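PDB 3TOV: glycosyl transferase family 9 from Veillonella parvula, which probably transfers a sugar from a nucleotide-activated donor to an acceptor, as the heptosyltransferases of its family do, using a two-domain GT-B fold. Local coordinates for residues R10-F15 against H40-I45; T90-N95 against I113-S118; T102-W107 against F120-F125; M126-R131 against E148-T153. One frame throughout, in Å; residues are numbered along the deposited sequence.

Contact 1: R10-F15 against H40-I45; sequences RIVVTF and HITYVI
Strands 10-14 and 40-45 lie side by side and parallel, their axes 18° apart, with Arg10 beside His40, Val12 beside Thr42 and Thr14 beside Val44 on one face. Val12 is the bump on that face. Its CG1, anti to the backbone N, leans diagonally to Val44 CG2 at 4.0 Å, while Val12 CG2 rests 3.9 Å from Thr42 OG1, so the valine fills the notch between those two neighbours. Ile84 of helix 70-87 closes over it. At the start of the strands Arg10 bends at chi3 (119°) and folds its guanidinium flat over the imidazole of His40, centres 3.9 Å apart and planes 17° from parallel. NH2 sits above the middle of the ring. An alanine here would remove that lid and would probably leave His40 less firmly held and the end of the strand pair less well packed. On the other face Ile11 CD1 meets Ile41 CG1 at 4.3 Å, and Tyr43 runs alongside Phe15, its OH 3.7 Å from Phe15 CB; that hydroxyl is hydrogen-bonded to Thr25. Beneath the side chains, Ile11 N bonds to His40 O (2.7 Å), Thr42 N to Ile11 O, Val13 N to Thr42 O (2.9 Å) and Phe15 N to Val44 O, whereas Val44 N to Val13 O is weak. This is the parallel pairing of a Rossmann-like sheet in a GT-B fold. Facing main-chain groups thus bond across the pair, Arg10, Val12 and Thr14 bond on to 91-94, and the cation over His40 would probably disfavour a second ring proton.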
# COMPACT_ATOMS: atom_id res chain seq x y z
N ARG A 10 12.70 -24.35 2.88
CA ARG A 10 11.97 -23.83 1.74
C ARG A 10 10.58 -23.44 2.20
O ARG A 10 9.85 -24.27 2.74
CB ARG A 10 11.84 -24.87 0.63
CG ARG A 10 13.14 -25.19 -0.06
CD ARG A 10 12.93 -25.99 -1.33
NE ARG A 10 13.43 -25.26 -2.50
CZ ARG A 10 12.65 -24.68 -3.40
NH1 ARG A 10 11.33 -24.75 -3.28
NH2 ARG A 10 13.20 -24.03 -4.42
N ILE A 11 10.22 -22.18 1.97
CA ILE A 11 8.99 -21.64 2.53
C ILE A 11 8.13 -20.98 1.47
O ILE A 11 8.62 -20.27 0.60
CB ILE A 11 9.32 -20.61 3.62
CG1 ILE A 11 10.32 -21.19 4.61
CG2 ILE A 11 8.07 -20.19 4.34
CD1 ILE A 11 10.98 -20.15 5.46
N VAL A 12 6.82 -21.21 1.54
CA VAL A 12 5.90 -20.49 0.67
C VAL A 12 4.98 -19.54 1.45
O VAL A 12 4.44 -19.88 2.51
CB VAL A 12 5.07 -21.45 -0.20
CG1 VAL A 12 3.95 -20.70 -0.89
CG2 VAL A 12 5.96 -22.10 -1.21
N VAL A 13 4.81 -18.33 0.93
CA VAL A 13 3.88 -17.38 1.52
C VAL A 13 2.74 -17.15 0.53
O VAL A 13 2.97 -16.88 -0.64
CB VAL A 13 4.57 -16.05 1.86
CG1 VAL A 13 3.62 -15.10 2.61
CG2 VAL A 13 5.80 -16.34 2.69
N THR A 14 1.52 -17.29 1.01
CA THR A 14 0.37 -17.13 0.16
C THR A 14 -0.42 -15.92 0.60
O THR A 14 -0.97 -15.89 1.70
CB THR A 14 -0.52 -18.35 0.26
OG1 THR A 14 -1.04 -18.45 1.59
CG2 THR A 14 0.29 -19.57 -0.03
N PHE A 15 -0.46 -14.91 -0.27
CA PHE A 15 -1.28 -13.72 -0.08
C PHE A 15 -1.82 -13.26 -1.45
O PHE A 15 -1.07 -12.79 -2.31
CB PHE A 15 -0.46 -12.64 0.60
CG PHE A 15 -1.28 -11.58 1.26
CD1 PHE A 15 -2.09 -11.88 2.33
CD2 PHE A 15 -1.24 -10.27 0.81
CE1 PHE A 15 -2.86 -10.89 2.94
CE2 PHE A 15 -2.00 -9.27 1.41
CZ PHE A 15 -2.81 -9.59 2.48
N HIS A 40 15.03 -20.71 1.74
CA HIS A 40 14.54 -20.34 0.43
C HIS A 40 13.08 -19.93 0.53
O HIS A 40 12.22 -20.70 0.97
CB HIS A 40 14.69 -21.49 -0.57
CG HIS A 40 14.09 -21.18 -1.91
ND1 HIS A 40 12.73 -21.25 -2.15
CD2 HIS A 40 14.66 -20.78 -3.07
CE1 HIS A 40 12.49 -20.91 -3.40
NE2 HIS A 40 13.65 -20.62 -3.98
N ILE A 41 12.79 -18.71 0.11
CA ILE A 41 11.47 -18.15 0.32
C ILE A 41 10.81 -17.85 -1.00
O ILE A 41 11.43 -17.29 -1.89
CB ILE A 41 11.54 -16.86 1.14
CG1 ILE A 41 12.07 -17.16 2.55
CG2 ILE A 41 10.18 -16.23 1.20
CD1 ILE A 41 12.48 -15.93 3.36
N THR A 42 9.54 -18.22 -1.12
CA THR A 42 8.79 -17.91 -2.33
C THR A 42 7.42 -17.30 -2.02
O THR A 42 6.71 -17.77 -1.13
CB THR A 42 8.71 -19.13 -3.29
OG1 THR A 42 7.35 -19.36 -3.67
CG2 THR A 42 9.27 -20.39 -2.63
N TYR A 43 7.08 -16.24 -2.76
CA TYR A 43 5.85 -15.47 -2.59
C TYR A 43 4.83 -15.74 -3.69
O TYR A 43 5.20 -15.97 -4.83
CB TYR A 43 6.17 -13.98 -2.64
CG TYR A 43 5.15 -13.06 -1.98
CD1 TYR A 43 5.40 -12.51 -0.74
CD2 TYR A 43 3.95 -12.73 -2.62
CE1 TYR A 43 4.51 -11.66 -0.14
CE2 TYR A 43 3.04 -11.88 -2.02
CZ TYR A 43 3.33 -11.35 -0.77
OH TYR A 43 2.47 -10.49 -0.11
N VAL A 44 3.56 -15.65 -3.34
CA VAL A 44 2.49 -15.90 -4.30
C VAL A 44 1.42 -14.80 -4.26
O VAL A 44 0.55 -14.82 -3.38
CB VAL A 44 1.86 -17.26 -4.03
CG1 VAL A 44 0.86 -17.61 -5.12
CG2 VAL A 44 2.94 -18.32 -3.93
N ILE A 45 1.49 -13.85 -5.21
CA ILE A 45 0.47 -12.80 -5.38
C ILE A 45 -0.46 -13.10 -6.54
O ILE A 45 -0.36 -14.14 -7.20
CB ILE A 45 1.05 -11.41 -5.78
CG1 ILE A 45 2.54 -11.48 -6.08
CG2 ILE A 45 0.62 -10.31 -4.82
CD1 ILE A 45 2.81 -12.10 -7.45

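Contact 2: T90-N95 against I113-S118; sequences TDIVIN and ITTGMS
The flat groups here are peptide planes and the carboxamide of Asn95, with no aromatic ring among them. Val93 N approaches in the carbonyl plane of Ile113 O (2.9 Å), and Thr115 N comes almost straight down the C=O axis of Val93 O (2.7 Å). Asn95 N, by contrast, stands 29° above the carbonyl plane of Thr115 O, at 2.8 Å. The backbone path brings Asn95 CB to 3.4 Å from Ser118 OG, and CG, anti to the backbone N, carries the carboxamide toward that serine. On one side of the sheet Ile92 CG1 runs beside Ile113 CD1 at 4.0 Å, followed by Ile94 CG1 against Thr115 CG2. On the other, Val93 CG1 packs beside Thr114 CG2 at 3.8 Å, beneath Ala106 of helix 100-109. That helix makes the crossover of the beta-alpha-beta unit whose two strands meet here in parallel. At Gly116 (phi 84°) any side chain would run into Asn95 O and the preceding carbonyl. Met117 N then bonds to Asn95 O at 2.7 Å, tying down the segment that follows. Backbone bonds thus hold the register, aliphatic groups line both faces, and Gly116 gives the chain room to leave the strand.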
# COMPACT_ATOMS: atom_id res chain seq x y z
N THR A 90 8.79 -28.09 -0.44
CA THR A 90 8.41 -27.04 0.49
C THR A 90 8.26 -27.52 1.94
O THR A 90 7.47 -28.42 2.22
CB THR A 90 7.10 -26.39 0.03
OG1 THR A 90 7.29 -25.76 -1.25
CG2 THR A 90 6.63 -25.37 1.05
N ASP A 91 9.00 -26.91 2.85
CA ASP A 91 9.03 -27.35 4.25
C ASP A 91 7.87 -26.77 5.06
O ASP A 91 7.14 -27.50 5.74
CB ASP A 91 10.36 -26.93 4.90
CG ASP A 91 11.56 -27.52 4.19
OD1 ASP A 91 11.52 -28.72 3.85
OD2 ASP A 91 12.54 -26.77 3.95
N ILE A 92 7.73 -25.45 4.97
CA ILE A 92 6.70 -24.70 5.67
C ILE A 92 5.87 -23.85 4.71
O ILE A 92 6.42 -23.12 3.89
CB ILE A 92 7.34 -23.69 6.64
CG1 ILE A 92 8.19 -24.41 7.69
CG2 ILE A 92 6.29 -22.81 7.29
CD1 ILE A 92 9.36 -23.59 8.14
N VAL A 93 4.55 -23.94 4.84
CA VAL A 93 3.67 -22.98 4.19
C VAL A 93 2.96 -22.06 5.21
O VAL A 93 2.39 -22.53 6.19
CB VAL A 93 2.63 -23.67 3.30
CG1 VAL A 93 1.35 -22.84 3.22
CG2 VAL A 93 3.21 -23.91 1.92
N ILE A 94 3.03 -20.76 4.96
CA ILE A 94 2.41 -19.76 5.81
C ILE A 94 1.29 -19.06 5.04
O ILE A 94 1.55 -18.40 4.05
CB ILE A 94 3.45 -18.69 6.20
CG1 ILE A 94 4.69 -19.36 6.76
CG2 ILE A 94 2.85 -17.70 7.17
CD1 ILE A 94 5.63 -18.43 7.46
N ASN A 95 0.05 -19.20 5.50
CA ASN A 95 -1.06 -18.53 4.83
C ASN A 95 -1.46 -17.25 5.56
O ASN A 95 -1.80 -17.29 6.75
CB ASN A 95 -2.28 -19.46 4.67
CG ASN A 95 -3.44 -18.78 3.95
OD1 ASN A 95 -3.25 -17.81 3.22
ND2 ASN A 95 -4.65 -19.29 4.16
N ILE A 113 4.25 -28.93 6.94
CA ILE A 113 3.64 -28.08 7.94
C ILE A 113 3.08 -26.80 7.35
O ILE A 113 3.79 -26.02 6.71
CB ILE A 113 4.62 -27.81 9.09
CG1 ILE A 113 4.48 -26.39 9.61
CG2 ILE A 113 6.06 -28.02 8.64
CD1 ILE A 113 5.69 -25.99 10.35
N THR A 114 1.78 -26.61 7.56
CA THR A 114 1.08 -25.39 7.18
C THR A 114 0.77 -24.58 8.43
O THR A 114 0.34 -25.12 9.46
CB THR A 114 -0.25 -25.66 6.45
OG1 THR A 114 -0.02 -26.53 5.32
CG2 THR A 114 -0.86 -24.37 5.96
N THR A 115 0.98 -23.27 8.32
CA THR A 115 0.66 -22.36 9.41
C THR A 115 0.14 -21.02 8.86
O THR A 115 -0.27 -20.91 7.71
CB THR A 115 1.84 -22.26 10.44
OG1 THR A 115 1.39 -21.61 11.63
CG2 THR A 115 3.03 -21.51 9.87
N GLY A 116 0.13 -20.00 9.71
CA GLY A 116 -0.56 -18.77 9.38
C GLY A 116 -2.03 -18.92 9.73
O GLY A 116 -2.41 -19.70 10.58
N MSE A 117 -2.87 -18.15 9.06
CA MSE A 117 -4.28 -18.18 9.38
C MSE A 117 -5.04 -18.56 8.13
O MSE A 117 -4.76 -18.04 7.06
CB MSE A 117 -4.74 -16.80 9.86
CG MSE A 117 -6.11 -16.85 10.47
SE MSE A 117 -6.97 -15.13 10.64
CE MSE A 117 -8.70 -15.79 11.25
N SER A 118 -5.98 -19.49 8.27
CA SER A 118 -6.77 -19.93 7.14
C SER A 118 -8.25 -20.02 7.51
O SER A 118 -8.61 -20.01 8.69
CB SER A 118 -6.27 -21.27 6.60
OG SER A 118 -5.01 -21.11 5.95

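Contact 3: T102-W107 against F120-F125; sequences TSYLAW and FLFRPF
Phe122 does most of the work, laying one face of its ring flat against the backbone of helix 100-109. Ser103 C lies over the ring centre, and Tyr104 N stands 3.5 Å above the ring plane, displaced toward the rim. Three side chains close around the ring's edge carbons: Ser103 CB reaches CD2 of Phe122 at 3.5 Å, Tyr104 CB reaches its CZ at 3.5 Å, and Trp107 CB reaches its CD1 at 3.6 Å. The Phe122 ring therefore spans a full helical turn, and its CZ also meets the edge of the Tyr104 ring. Nearby, Ser103 OG is hydrogen-bonded to Asn99 O and His119 N, which fastens the beginning of the loop to the same turn of helix. Helix 100-109 is the crossover between strands 92-95 and 113-116 of the Rossmann-like sheet, and the loop leading from 113-116 to 128-129 folds back over the side of the helix that carries Ser103, Tyr104 and Trp107. Trp107, Phe122 and Phe125 form an aromatic cluster there. The packing slackens toward Phe125, which sits in a short 3-10 turn and is exposed. Pro124 CB comes over one face of Phe125 from within the loop. To the opposite face Trp107 turns the edge of its five-membered ring, centroids 4.9 Å apart and planes at 63°, an edge-to-face pair with NE1 off-centre toward the rim on this solvent side.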
# COMPACT_ATOMS: atom_id res chain seq x y z
N THR A 102 -7.67 -18.86 -0.98
CA THR A 102 -6.25 -18.92 -0.67
C THR A 102 -5.98 -20.00 0.35
O THR A 102 -4.93 -20.64 0.34
CB THR A 102 -5.71 -17.60 -0.16
OG1 THR A 102 -5.83 -16.62 -1.20
CG2 THR A 102 -4.24 -17.76 0.18
N SER A 103 -6.93 -20.20 1.25
CA SER A 103 -6.76 -21.25 2.24
C SER A 103 -6.66 -22.55 1.48
O SER A 103 -5.78 -23.36 1.72
CB SER A 103 -7.93 -21.25 3.22
OG SER A 103 -7.99 -20.02 3.93
N TYR A 104 -7.57 -22.75 0.54
CA TYR A 104 -7.48 -23.91 -0.32
C TYR A 104 -6.07 -24.08 -0.87
O TYR A 104 -5.45 -25.13 -0.72
CB TYR A 104 -8.46 -23.79 -1.48
CG TYR A 104 -8.30 -24.87 -2.50
CD1 TYR A 104 -8.92 -26.10 -2.34
CD2 TYR A 104 -7.51 -24.67 -3.62
CE1 TYR A 104 -8.78 -27.09 -3.28
CE2 TYR A 104 -7.35 -25.66 -4.56
CZ TYR A 104 -7.99 -26.87 -4.39
OH TYR A 104 -7.82 -27.86 -5.32
N LEU A 105 -5.56 -23.04 -1.51
CA LEU A 105 -4.24 -23.11 -2.12
C LEU A 105 -3.18 -23.62 -1.13
O LEU A 105 -2.48 -24.59 -1.42
CB LEU A 105 -3.85 -21.74 -2.69
CG LEU A 105 -2.42 -21.69 -3.20
CD1 LEU A 105 -2.18 -22.85 -4.16
CD2 LEU A 105 -2.15 -20.37 -3.88
N ALA A 106 -3.07 -22.96 0.02
CA ALA A 106 -2.10 -23.35 1.06
C ALA A 106 -2.22 -24.82 1.43
O ALA A 106 -1.23 -25.50 1.67
CB ALA A 106 -2.28 -22.48 2.30
N TRP A 107 -3.45 -25.31 1.48
CA TRP A 107 -3.70 -26.72 1.73
C TRP A 107 -3.21 -27.53 0.55
O TRP A 107 -2.43 -28.47 0.72
CB TRP A 107 -5.20 -26.95 1.95
CG TRP A 107 -5.61 -28.39 1.95
CD1 TRP A 107 -5.56 -29.25 3.00
CD2 TRP A 107 -6.13 -29.13 0.84
NE1 TRP A 107 -6.02 -30.49 2.62
CE2 TRP A 107 -6.38 -30.45 1.30
CE3 TRP A 107 -6.41 -28.82 -0.49
CZ2 TRP A 107 -6.89 -31.45 0.47
CZ3 TRP A 107 -6.92 -29.83 -1.32
CH2 TRP A 107 -7.16 -31.12 -0.83
N PHE A 120 -11.78 -21.45 8.40
CA PHE A 120 -12.01 -22.50 9.38
C PHE A 120 -12.32 -23.84 8.72
O PHE A 120 -12.23 -24.91 9.35
CB PHE A 120 -13.15 -22.10 10.32
CG PHE A 120 -14.50 -22.10 9.67
CD1 PHE A 120 -15.27 -23.26 9.62
CD2 PHE A 120 -15.01 -20.94 9.10
CE1 PHE A 120 -16.51 -23.25 9.02
CE2 PHE A 120 -16.26 -20.93 8.50
CZ PHE A 120 -17.01 -22.08 8.45
N LEU A 121 -12.67 -23.78 7.44
CA LEU A 121 -12.92 -25.00 6.71
C LEU A 121 -11.64 -25.81 6.46
O LEU A 121 -11.69 -27.02 6.37
CB LEU A 121 -13.65 -24.70 5.41
CG LEU A 121 -15.13 -25.06 5.48
CD1 LEU A 121 -15.77 -24.86 4.12
CD2 LEU A 121 -15.31 -26.50 5.92
N PHE A 122 -10.50 -25.13 6.37
CA PHE A 122 -9.21 -25.81 6.26
C PHE A 122 -8.43 -25.90 7.58
O PHE A 122 -7.35 -26.52 7.62
CB PHE A 122 -8.34 -25.13 5.22
CG PHE A 122 -8.92 -25.14 3.85
CD1 PHE A 122 -8.59 -26.12 2.95
CD2 PHE A 122 -9.82 -24.16 3.45
CE1 PHE A 122 -9.13 -26.13 1.70
CE2 PHE A 122 -10.36 -24.16 2.19
CZ PHE A 122 -10.01 -25.15 1.32
N ARG A 123 -8.96 -25.28 8.63
CA ARG A 123 -8.26 -25.21 9.91
C ARG A 123 -7.68 -26.55 10.28
O ARG A 123 -6.48 -26.65 10.48
CB ARG A 123 -9.16 -24.72 11.04
CG ARG A 123 -8.56 -23.53 11.78
CD ARG A 123 -9.16 -23.34 13.17
NE ARG A 123 -8.52 -24.20 14.15
CZ ARG A 123 -8.10 -23.80 15.35
NH1 ARG A 123 -8.26 -22.53 15.74
NH2 ARG A 123 -7.53 -24.68 16.17
N PRO A 124 -8.55 -27.57 10.33
CA PRO A 124 -8.21 -28.93 10.80
C PRO A 124 -6.85 -29.46 10.33
O PRO A 124 -6.11 -30.03 11.13
CB PRO A 124 -9.34 -29.78 10.21
CG PRO A 124 -10.50 -28.86 10.15
CD PRO A 124 -9.94 -27.49 9.85
N PHE A 125 -6.54 -29.28 9.05
CA PHE A 125 -5.34 -29.85 8.44
C PHE A 125 -4.05 -29.08 8.71
O PHE A 125 -2.97 -29.46 8.25
CB PHE A 125 -5.53 -29.94 6.92
CG PHE A 125 -6.91 -30.35 6.51
CD1 PHE A 125 -7.21 -31.67 6.26
CD2 PHE A 125 -7.91 -29.40 6.37
CE1 PHE A 125 -8.48 -32.05 5.89
CE2 PHE A 125 -9.18 -29.77 5.99
CZ PHE A 125 -9.47 -31.09 5.75

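Contact 4: M126-R131 against E148-T153; sequences MTKYTR and EQLGVT. With SO4 (sulfate ion), chain C.
The weakly bonded strand 128-129 and the residues after it pass the C-terminal end of helix 139-149, coming nearest where Thr130 CA lies 6.4 Å from Gln149 CA, while Gly151, at phi 106°, ends the helix in a Schellman motif. Gln149 carries the contact. Its chain stays extended beyond CG and brings the carboxamide over Thr130, so that OE1 lies 3.5 Å from Thr130 CB and NE2 donates to Arg131 O at 2.6 Å. The acceptor lies close to the amide plane, and the donor approaches in the carbonyl plane. NE2 has a second partner in Asn145 OD1, one helical turn back, and the two bonds together fix the rotation of the amide. An alanine here would remove the amide and would probably leave the chain at Arg131 less well tied to the helix. Leu150 supplies the apolar half: its CD2 meets Thr130 CG2 at 3.9 Å and Lys128 CD at 3.8 Å, with the lysine sliding past it in the opposite direction. Leu150 and Thr130 also touch Thr115 of the neighbouring strand. Arg131 sets out away from the helix end, its chain extended from CG to NE, and its NH2 bonds to O3 of a sulfate, probably from the crystallisation liquor, at 2.8 Å. The chemistry is thus divided between an aliphatic patch, buried at Leu150 and Thr130 and running out to the exposed lysine chain, and one polar tie at Arg131 O.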
# COMPACT_ATOMS: atom_id res chain seq x y z
N MSE A 126 -4.14 -27.98 9.45
CA MSE A 126 -2.95 -27.18 9.71
C MSE A 126 -2.07 -27.73 10.82
O MSE A 126 -2.48 -28.62 11.58
CB MSE A 126 -3.37 -25.78 10.02
CG MSE A 126 -3.94 -25.07 8.85
SE MSE A 126 -3.95 -23.18 9.25
CE MSE A 126 -5.51 -23.18 10.40
N THR A 127 -0.85 -27.21 10.92
CA THR A 127 0.06 -27.63 11.98
C THR A 127 -0.13 -26.71 13.18
O THR A 127 -0.34 -27.16 14.32
CB THR A 127 1.52 -27.54 11.53
OG1 THR A 127 1.67 -28.17 10.26
CG2 THR A 127 2.43 -28.22 12.54
N LYS A 128 -0.06 -25.41 12.90
CA LYS A 128 -0.26 -24.38 13.91
C LYS A 128 -1.09 -23.25 13.30
O LYS A 128 -0.65 -22.56 12.38
CB LYS A 128 1.08 -23.85 14.41
CG LYS A 128 0.94 -22.82 15.53
CD LYS A 128 2.27 -22.52 16.21
CE LYS A 128 2.05 -21.90 17.59
NZ LYS A 128 1.50 -22.90 18.55
N TYR A 129 -2.29 -23.07 13.82
CA TYR A 129 -3.17 -22.00 13.36
C TYR A 129 -2.90 -20.72 14.13
O TYR A 129 -3.41 -20.54 15.22
CB TYR A 129 -4.63 -22.42 13.53
CG TYR A 129 -5.63 -21.29 13.43
CD1 TYR A 129 -5.86 -20.64 12.22
CD2 TYR A 129 -6.37 -20.90 14.53
CE1 TYR A 129 -6.78 -19.62 12.12
CE2 TYR A 129 -7.30 -19.88 14.44
CZ TYR A 129 -7.50 -19.24 13.23
OH TYR A 129 -8.43 -18.22 13.14
N THR A 130 -2.08 -19.84 13.56
CA THR A 130 -1.85 -18.54 14.17
C THR A 130 -2.88 -17.52 13.72
O THR A 130 -2.84 -17.05 12.59
CB THR A 130 -0.47 -18.00 13.80
OG1 THR A 130 -0.44 -17.67 12.40
CG2 THR A 130 0.60 -19.04 14.10
N ARG A 131 -3.79 -17.15 14.62
CA ARG A 131 -4.81 -16.13 14.32
C ARG A 131 -4.25 -14.71 14.24
O ARG A 131 -3.35 -14.35 15.01
CB ARG A 131 -5.93 -16.17 15.35
CG ARG A 131 -6.93 -15.07 15.19
CD ARG A 131 -7.98 -15.10 16.27
NE ARG A 131 -9.01 -14.10 16.03
CZ ARG A 131 -10.10 -13.93 16.77
NH1 ARG A 131 -10.32 -14.72 17.83
NH2 ARG A 131 -10.98 -12.99 16.45
N GLU A 148 5.75 -13.69 15.32
CA GLU A 148 5.94 -13.70 16.76
C GLU A 148 5.22 -14.89 17.40
O GLU A 148 5.74 -15.52 18.33
CB GLU A 148 5.43 -12.41 17.38
CG GLU A 148 6.37 -11.23 17.19
CD GLU A 148 5.68 -9.89 17.44
OE1 GLU A 148 4.46 -9.89 17.71
OE2 GLU A 148 6.37 -8.85 17.35
N GLN A 149 4.02 -15.20 16.91
CA GLN A 149 3.31 -16.40 17.37
C GLN A 149 4.14 -17.65 17.07
O GLN A 149 4.03 -18.66 17.77
CB GLN A 149 1.91 -16.49 16.74
CG GLN A 149 1.03 -15.31 17.11
CD GLN A 149 -0.43 -15.54 16.81
OE1 GLN A 149 -0.95 -16.65 16.94
NE2 GLN A 149 -1.11 -14.49 16.40
N LEU A 150 4.97 -17.56 16.03
CA LEU A 150 5.90 -18.64 15.71
C LEU A 150 7.23 -18.55 16.48
O LEU A 150 8.10 -19.42 16.35
CB LEU A 150 6.17 -18.68 14.21
CG LEU A 150 4.96 -19.03 13.36
CD1 LEU A 150 5.41 -19.25 11.94
CD2 LEU A 150 4.28 -20.26 13.89
N GLY A 151 7.39 -17.51 17.29
CA GLY A 151 8.55 -17.41 18.15
C GLY A 151 9.60 -16.41 17.71
O GLY A 151 10.69 -16.35 18.27
N VAL A 152 9.29 -15.61 16.70
CA VAL A 152 10.23 -14.57 16.30
C VAL A 152 10.32 -13.48 17.37
O VAL A 152 9.38 -13.28 18.15
CB VAL A 152 9.88 -14.01 14.92
CG1 VAL A 152 10.46 -12.61 14.74
CG2 VAL A 152 10.38 -14.95 13.85
N THR A 153 11.45 -12.79 17.42
CA THR A 153 11.74 -11.88 18.51
C THR A 153 12.22 -10.54 17.97
O THR A 153 11.74 -9.48 18.38
CB THR A 153 12.84 -12.47 19.39
OG1 THR A 153 12.40 -13.73 19.89
CG2 THR A 153 13.20 -11.54 20.55
S SO4 C . -13.89 -12.27 18.94
O1 SO4 C . -12.88 -12.87 19.82
O2 SO4 C . -14.05 -10.85 19.25
O3 SO4 C . -13.46 -12.40 17.55
O4 SO4 C . -15.17 -12.96 19.11

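In the fold
Contacts 1 and 2 lie within one parallel sheet, ordered 61-65, 40-46, 10-14, 92-95, 113-116, 128-129; contact 4 joins its edge strand 128-129 to the end of helix 139-149, and contact 3 packs a loop on the crossover helix 100-109. Contact 2 is the hub: its centre is about 9 Å from the centres of contacts 1 and 3 and about 10 Å from that of contact 4. Strand 10-14 pairs with 92-95, and 113-116 with 128-129, so backbone pairing runs on from contact 1 to contact 4. Contacts 1, 2 and 4 follow in series, while the segments of 2 and 3 alternate. Together they join neighbouring elements across five of the six strands of the N-terminal Rossmann-like domain, one of two expected in a GT-B glycosyltransferase.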